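Long-range contact in extracellular solute-binding protein family 1 (Kribbella flavida, PDB 5IXP), which probably binds a solute outside the cell and delivers it to an ABC transporter: residues Arg121-Asp133 against Arg152-Phe164. Sequence-based numbering, arbitrary orientation.
Sequences RRDLFARAGLPTD and RRFKAKMPNSAWF
The Schellman motif that ends helix 122-127 packs against the last turn of helix 144-157, with the Ala128 methyl against both Phe154 and Met158, a selenomethionine here. The small methyl suits this close approach: Ala128 CB lies 3.5 Å from Phe154 CD1 and touches Met158 CG as well. The Phe154 ring, swung anti to its own backbone nitrogen (chi1 175°), turns an edge to the carbonyl of Leu124 and meets Leu130 CD1 obliquely, while Met158 CG lies over one of its faces. Cutting Phe154 back to an alanine is likely to leave a gap beside the Ala128 methyl and Leu130 CD1, and Met158 CG without the ring it lies on. The flexible Met158 chain bends twice, bringing its CE 3.8 Å from Leu124 CD2 and over one face of the Arg127 guanidinium. Alongside, Phe125 and Trp163 lie nearly parallel (10°) but strongly offset, with little of one ring over the other; Phe125 CZ comes 3.5 Å from Trp163 CH2. Leu130 divides its branches: CD1 reaches Trp163, and CD2 sits 3.4 Å from Arg153 CZ, over the centre of the guanidinium. The extended Arg153 places NH2 2.8 Å from Gly129 O in a weak bond, and its NE gives a hydrogen bond to a water that donates to Ala128 O. Gly129 suits the positive phi of 82°, where a side chain would jam against the preceding carbonyl. Ser161 OG, near Leu124 CD1, bonds to Asp230 O, and strand 232-238 backs Leu124 and Phe154. Two helix C-termini are thus joined through a cluster of apolar side chains, with Arg127, Lys157 and Arg153 on its exposed side, within an α/β periplasmic-binding-protein fold.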
loop_
_atom_site.group_PDB
_atom_site.type_symbol
_atom_site.label_atom_id
_atom_site.label_comp_id
_atom_site.label_asym_id
_atom_site.label_seq_id
_atom_site.Cartn_x
_atom_site.Cartn_y
_atom_site.Cartn_z
ATOM N N ARG A 121 8.690 -16.753 8.915
ATOM C CA ARG A 121 8.415 -18.128 9.321
ATOM C C ARG A 121 9.351 -18.486 10.470
ATOM O O ARG A 121 10.528 -18.796 10.254
ATOM C CB ARG A 121 8.585 -19.066 8.133
ATOM C CG ARG A 121 7.434 -18.992 7.118
ATOM C CD ARG A 121 6.243 -19.847 7.582
ATOM N NE ARG A 121 6.634 -21.248 7.733
ATOM C CZ ARG A 121 6.592 -22.151 6.754
ATOM N NH1 ARG A 121 6.161 -21.814 5.540
ATOM N NH2 ARG A 121 6.973 -23.397 6.994
ATOM N N ARG A 122 8.829 -18.476 11.698
ATOM C CA ARG A 122 9.690 -18.746 12.848
ATOM C C ARG A 122 10.173 -20.193 12.885
ATOM O O ARG A 122 11.246 -20.462 13.440
ATOM C CB ARG A 122 8.979 -18.383 14.153
ATOM C CG ARG A 122 7.553 -18.874 14.289
ATOM C CD ARG A 122 6.890 -18.240 15.515
ATOM N NE ARG A 122 7.564 -18.626 16.752
ATOM C CZ ARG A 122 8.337 -17.829 17.491
ATOM N NH1 ARG A 122 8.543 -16.556 17.147
ATOM N NH2 ARG A 122 8.898 -18.316 18.597
ATOM N N ASP A 123 9.418 -21.132 12.304
ATOM C CA ASP A 123 9.895 -22.512 12.244
ATOM C C ASP A 123 11.078 -22.643 11.296
ATOM O O ASP A 123 12.073 -23.304 11.620
ATOM C CB ASP A 123 8.762 -23.452 11.822
ATOM C CG ASP A 123 8.195 -23.116 10.455
ATOM O OD1 ASP A 123 8.085 -21.919 10.136
ATOM O OD2 ASP A 123 7.856 -24.055 9.696
ATOM N N LEU A 124 11.000 -22.006 10.127
ATOM C CA LEU A 124 12.124 -22.037 9.196
ATOM C C LEU A 124 13.316 -21.268 9.752
ATOM O O LEU A 124 14.465 -21.703 9.594
ATOM C CB LEU A 124 11.699 -21.485 7.835
ATOM C CG LEU A 124 10.549 -22.233 7.150
ATOM C CD1 LEU A 124 10.242 -21.637 5.763
ATOM C CD2 LEU A 124 10.825 -23.742 7.063
ATOM N N PHE A 125 13.068 -20.133 10.416
ATOM C CA PHE A 125 14.164 -19.407 11.055
ATOM C C PHE A 125 14.864 -20.288 12.083
ATOM O O PHE A 125 16.099 -20.365 12.118
ATOM C CB PHE A 125 13.649 -18.126 11.719
ATOM C CG PHE A 125 13.585 -16.924 10.798
ATOM C CD1 PHE A 125 13.212 -17.064 9.465
ATOM C CD2 PHE A 125 13.876 -15.649 11.282
ATOM C CE1 PHE A 125 13.126 -15.961 8.623
ATOM C CE2 PHE A 125 13.800 -14.533 10.454
ATOM C CZ PHE A 125 13.427 -14.687 9.112
ATOM N N ALA A 126 14.085 -20.958 12.936
ATOM C CA ALA A 126 14.680 -21.803 13.968
ATOM C C ALA A 126 15.599 -22.851 13.350
ATOM O O ALA A 126 16.744 -23.033 13.786
ATOM C CB ALA A 126 13.582 -22.470 14.794
ATOM N N ARG A 127 15.110 -23.534 12.311
ATOM C CA ARG A 127 15.864 -24.611 11.682
ATOM C C ARG A 127 17.102 -24.089 10.966
ATOM O O ARG A 127 18.075 -24.832 10.778
ATOM C CB ARG A 127 14.948 -25.369 10.716
ATOM C CG ARG A 127 13.861 -26.169 11.436
ATOM C CD ARG A 127 12.735 -26.625 10.515
ATOM N NE ARG A 127 13.211 -27.066 9.203
ATOM C CZ ARG A 127 12.425 -27.253 8.141
ATOM N NH1 ARG A 127 11.110 -27.044 8.230
ATOM N NH2 ARG A 127 12.950 -27.644 6.986
ATOM N N ALA A 128 17.081 -22.829 10.548
ATOM C CA ALA A 128 18.212 -22.231 9.863
ATOM C C ALA A 128 19.226 -21.621 10.819
ATOM O O ALA A 128 20.244 -21.093 10.362
ATOM C CB ALA A 128 17.728 -21.165 8.874
ATOM N N GLY A 129 18.979 -21.679 12.127
ATOM C CA GLY A 129 19.891 -21.074 13.077
ATOM C C GLY A 129 19.711 -19.587 13.278
ATOM O O GLY A 129 20.551 -18.963 13.936
ATOM N N LEU A 130 18.647 -19.000 12.726
ATOM C CA LEU A 130 18.337 -17.593 12.920
ATOM C C LEU A 130 17.642 -17.384 14.257
ATOM O O LEU A 130 17.109 -18.330 14.843
ATOM C CB LEU A 130 17.436 -17.094 11.792
ATOM C CG LEU A 130 18.118 -16.817 10.455
ATOM C CD1 LEU A 130 17.086 -16.525 9.368
ATOM C CD2 LEU A 130 19.094 -15.661 10.609
ATOM N N PRO A 131 17.622 -16.151 14.765
ATOM C CA PRO A 131 16.779 -15.858 15.928
ATOM C C PRO A 131 15.311 -16.033 15.562
ATOM O O PRO A 131 14.922 -15.965 14.392
ATOM C CB PRO A 131 17.100 -14.394 16.247
ATOM C CG PRO A 131 17.524 -13.816 14.925
ATOM C CD PRO A 131 18.323 -14.936 14.289
ATOM N N THR A 132 14.489 -16.276 16.578
ATOM C CA THR A 132 13.050 -16.402 16.359
ATOM C C THR A 132 12.232 -15.371 17.115
ATOM O O THR A 132 11.115 -15.059 16.688
ATOM C CB THR A 132 12.560 -17.800 16.762
ATOM O OG1 THR A 132 12.967 -18.064 18.107
ATOM C CG2 THR A 132 13.141 -18.869 15.835
ATOM N N ASP A 133 12.745 -14.853 18.228
ATOM C CA ASP A 133 12.054 -13.805 18.964
ATOM C C ASP A 133 11.963 -12.557 18.100
ATOM O O ASP A 133 12.969 -12.109 17.543
ATOM C CB ASP A 133 12.809 -13.495 20.252
ATOM C CG ASP A 133 12.062 -12.523 21.148
ATOM O OD1 ASP A 133 11.945 -11.331 20.791
ATOM O OD2 ASP A 133 11.608 -12.951 22.226
ATOM N N ARG A 152 20.880 -14.713 2.448
ATOM C CA ARG A 152 21.931 -15.606 1.969
ATOM C C ARG A 152 22.389 -16.550 3.072
ATOM O O ARG A 152 22.622 -17.739 2.821
ATOM C CB ARG A 152 23.099 -14.790 1.415
ATOM C CG ARG A 152 22.724 -14.026 0.150
ATOM C CD ARG A 152 23.931 -13.459 -0.554
ATOM N NE ARG A 152 24.751 -12.663 0.359
ATOM C CZ ARG A 152 24.584 -11.364 0.578
ATOM N NH1 ARG A 152 23.619 -10.695 -0.054
ATOM N NH2 ARG A 152 25.384 -10.732 1.430
ATOM N N ARG A 153 22.526 -16.031 4.296
ATOM C CA ARG A 153 22.794 -16.883 5.449
ATOM C C ARG A 153 21.722 -17.958 5.586
ATOM O O ARG A 153 22.030 -19.146 5.762
ATOM C CB ARG A 153 22.879 -16.016 6.709
ATOM C CG ARG A 153 22.850 -16.782 8.011
ATOM C CD ARG A 153 22.777 -15.858 9.232
ATOM N NE ARG A 153 22.475 -16.625 10.440
ATOM C CZ ARG A 153 22.309 -16.101 11.652
ATOM N NH1 ARG A 153 22.406 -14.790 11.838
ATOM N NH2 ARG A 153 22.035 -16.896 12.682
ATOM N N PHE A 154 20.452 -17.553 5.506
ATOM C CA PHE A 154 19.340 -18.500 5.541
ATOM C C PHE A 154 19.457 -19.526 4.426
ATOM O O PHE A 154 19.352 -20.735 4.663
ATOM C CB PHE A 154 18.006 -17.743 5.433
ATOM C CG PHE A 154 16.794 -18.641 5.339
ATOM C CD1 PHE A 154 16.159 -19.091 6.490
ATOM C CD2 PHE A 154 16.284 -19.027 4.105
ATOM C CE1 PHE A 154 15.045 -19.922 6.415
ATOM C CE2 PHE A 154 15.175 -19.856 4.021
ATOM C CZ PHE A 154 14.552 -20.302 5.178
ATOM N N LYS A 155 19.652 -19.055 3.192
ATOM C CA LYS A 155 19.647 -19.945 2.035
ATOM C C LYS A 155 20.750 -20.989 2.135
ATOM O O LYS A 155 20.563 -22.145 1.728
ATOM C CB LYS A 155 19.800 -19.123 0.758
ATOM C CG LYS A 155 19.592 -19.907 -0.513
ATOM C CD LYS A 155 18.191 -20.458 -0.569
ATOM C CE LYS A 155 17.977 -21.267 -1.835
ATOM N NZ LYS A 155 17.210 -22.502 -1.538
ATOM N N ALA A 156 21.908 -20.601 2.680
ATOM C CA ALA A 156 23.022 -21.537 2.787
ATOM C C ALA A 156 22.656 -22.735 3.650
ATOM O O ALA A 156 23.190 -23.833 3.449
ATOM C CB ALA A 156 24.256 -20.824 3.346
ATOM N N LYS A 157 21.742 -22.546 4.597
ATOM C CA LYS A 157 21.291 -23.595 5.499
ATOM C C LYS A 157 20.019 -24.283 5.026
ATOM O O LYS A 157 19.680 -25.346 5.549
ATOM C CB LYS A 157 21.045 -23.010 6.892
ATOM C CG LYS A 157 22.219 -22.233 7.450
ATOM C CD LYS A 157 23.152 -23.159 8.198
ATOM C CE LYS A 157 22.397 -23.847 9.309
ATOM N NZ LYS A 157 23.028 -25.127 9.715
HETATM N N MSE A 158 19.305 -23.702 4.069
HETATM C CA MSE A 158 17.970 -24.170 3.720
HETATM C C MSE A 158 17.795 -24.268 2.210
HETATM O O MSE A 158 17.113 -23.439 1.604
HETATM C CB MSE A 158 16.912 -23.230 4.312
HETATM C CG MSE A 158 17.074 -22.975 5.806
HETATM SE SE MSE A 158 16.514 -24.532 6.844
HETATM C CE MSE A 158 14.588 -24.185 6.865
ATOM N N PRO A 159 18.389 -25.298 1.603
ATOM C CA PRO A 159 18.380 -25.378 0.134
ATOM C C PRO A 159 16.992 -25.485 -0.472
ATOM O O PRO A 159 16.807 -25.075 -1.622
ATOM C CB PRO A 159 19.223 -26.631 -0.147
ATOM C CG PRO A 159 19.081 -27.456 1.088
ATOM C CD PRO A 159 19.061 -26.461 2.212
ATOM N N ASN A 160 16.010 -26.012 0.256
ATOM C CA ASN A 160 14.668 -26.194 -0.281
ATOM C C ASN A 160 13.719 -25.054 0.064
ATOM O O ASN A 160 12.513 -25.184 -0.167
ATOM C CB ASN A 160 14.077 -27.511 0.208
ATOM C CG ASN A 160 14.772 -28.703 -0.385
ATOM O OD1 ASN A 160 15.365 -28.617 -1.462
ATOM N ND2 ASN A 160 14.713 -29.828 0.316
ATOM N N SER A 161 14.220 -23.945 0.601
ATOM C CA SER A 161 13.382 -22.781 0.859
ATOM C C SER A 161 14.006 -21.544 0.234
ATOM O O SER A 161 15.224 -21.462 0.062
ATOM C CB SER A 161 13.178 -22.538 2.361
ATOM O OG SER A 161 12.386 -23.557 2.938
ATOM N N ALA A 162 13.157 -20.581 -0.104
ATOM C CA ALA A 162 13.610 -19.267 -0.520
ATOM C C ALA A 162 13.412 -18.273 0.621
ATOM O O ALA A 162 12.765 -18.558 1.634
ATOM C CB ALA A 162 12.868 -18.807 -1.776
ATOM N N TRP A 163 13.977 -17.084 0.434
ATOM C CA TRP A 163 13.906 -16.045 1.453
ATOM C C TRP A 163 12.607 -15.251 1.350
ATOM O O TRP A 163 11.959 -14.975 2.369
ATOM C CB TRP A 163 15.125 -15.132 1.309
ATOM C CG TRP A 163 15.339 -14.099 2.389
ATOM C CD1 TRP A 163 15.535 -12.754 2.205
ATOM C CD2 TRP A 163 15.426 -14.325 3.806
ATOM N NE1 TRP A 163 15.740 -12.132 3.419
ATOM C CE2 TRP A 163 15.682 -13.074 4.415
ATOM C CE3 TRP A 163 15.335 -15.464 4.619
ATOM C CZ2 TRP A 163 15.825 -12.931 5.795
ATOM C CZ3 TRP A 163 15.479 -15.314 5.994
ATOM C CH2 TRP A 163 15.726 -14.061 6.562
ATOM N N PHE A 164 12.206 -14.884 0.132
ATOM C CA PHE A 164 10.992 -14.108 -0.083
ATOM C C PHE A 164 10.238 -14.682 -1.276
ATOM O O PHE A 164 10.764 -15.504 -2.032
ATOM C CB PHE A 164 11.308 -12.620 -0.298
ATOM C CG PHE A 164 12.347 -12.354 -1.358
ATOM C CD1 PHE A 164 12.014 -12.414 -2.711
ATOM C CD2 PHE A 164 13.651 -12.003 -1.001
ATOM C CE1 PHE A 164 12.967 -12.157 -3.694
ATOM C CE2 PHE A 164 14.609 -11.740 -1.975
ATOM C CZ PHE A 164 14.269 -11.814 -3.324
HETATM O O HOH W 1 22.276 -19.310 10.763
#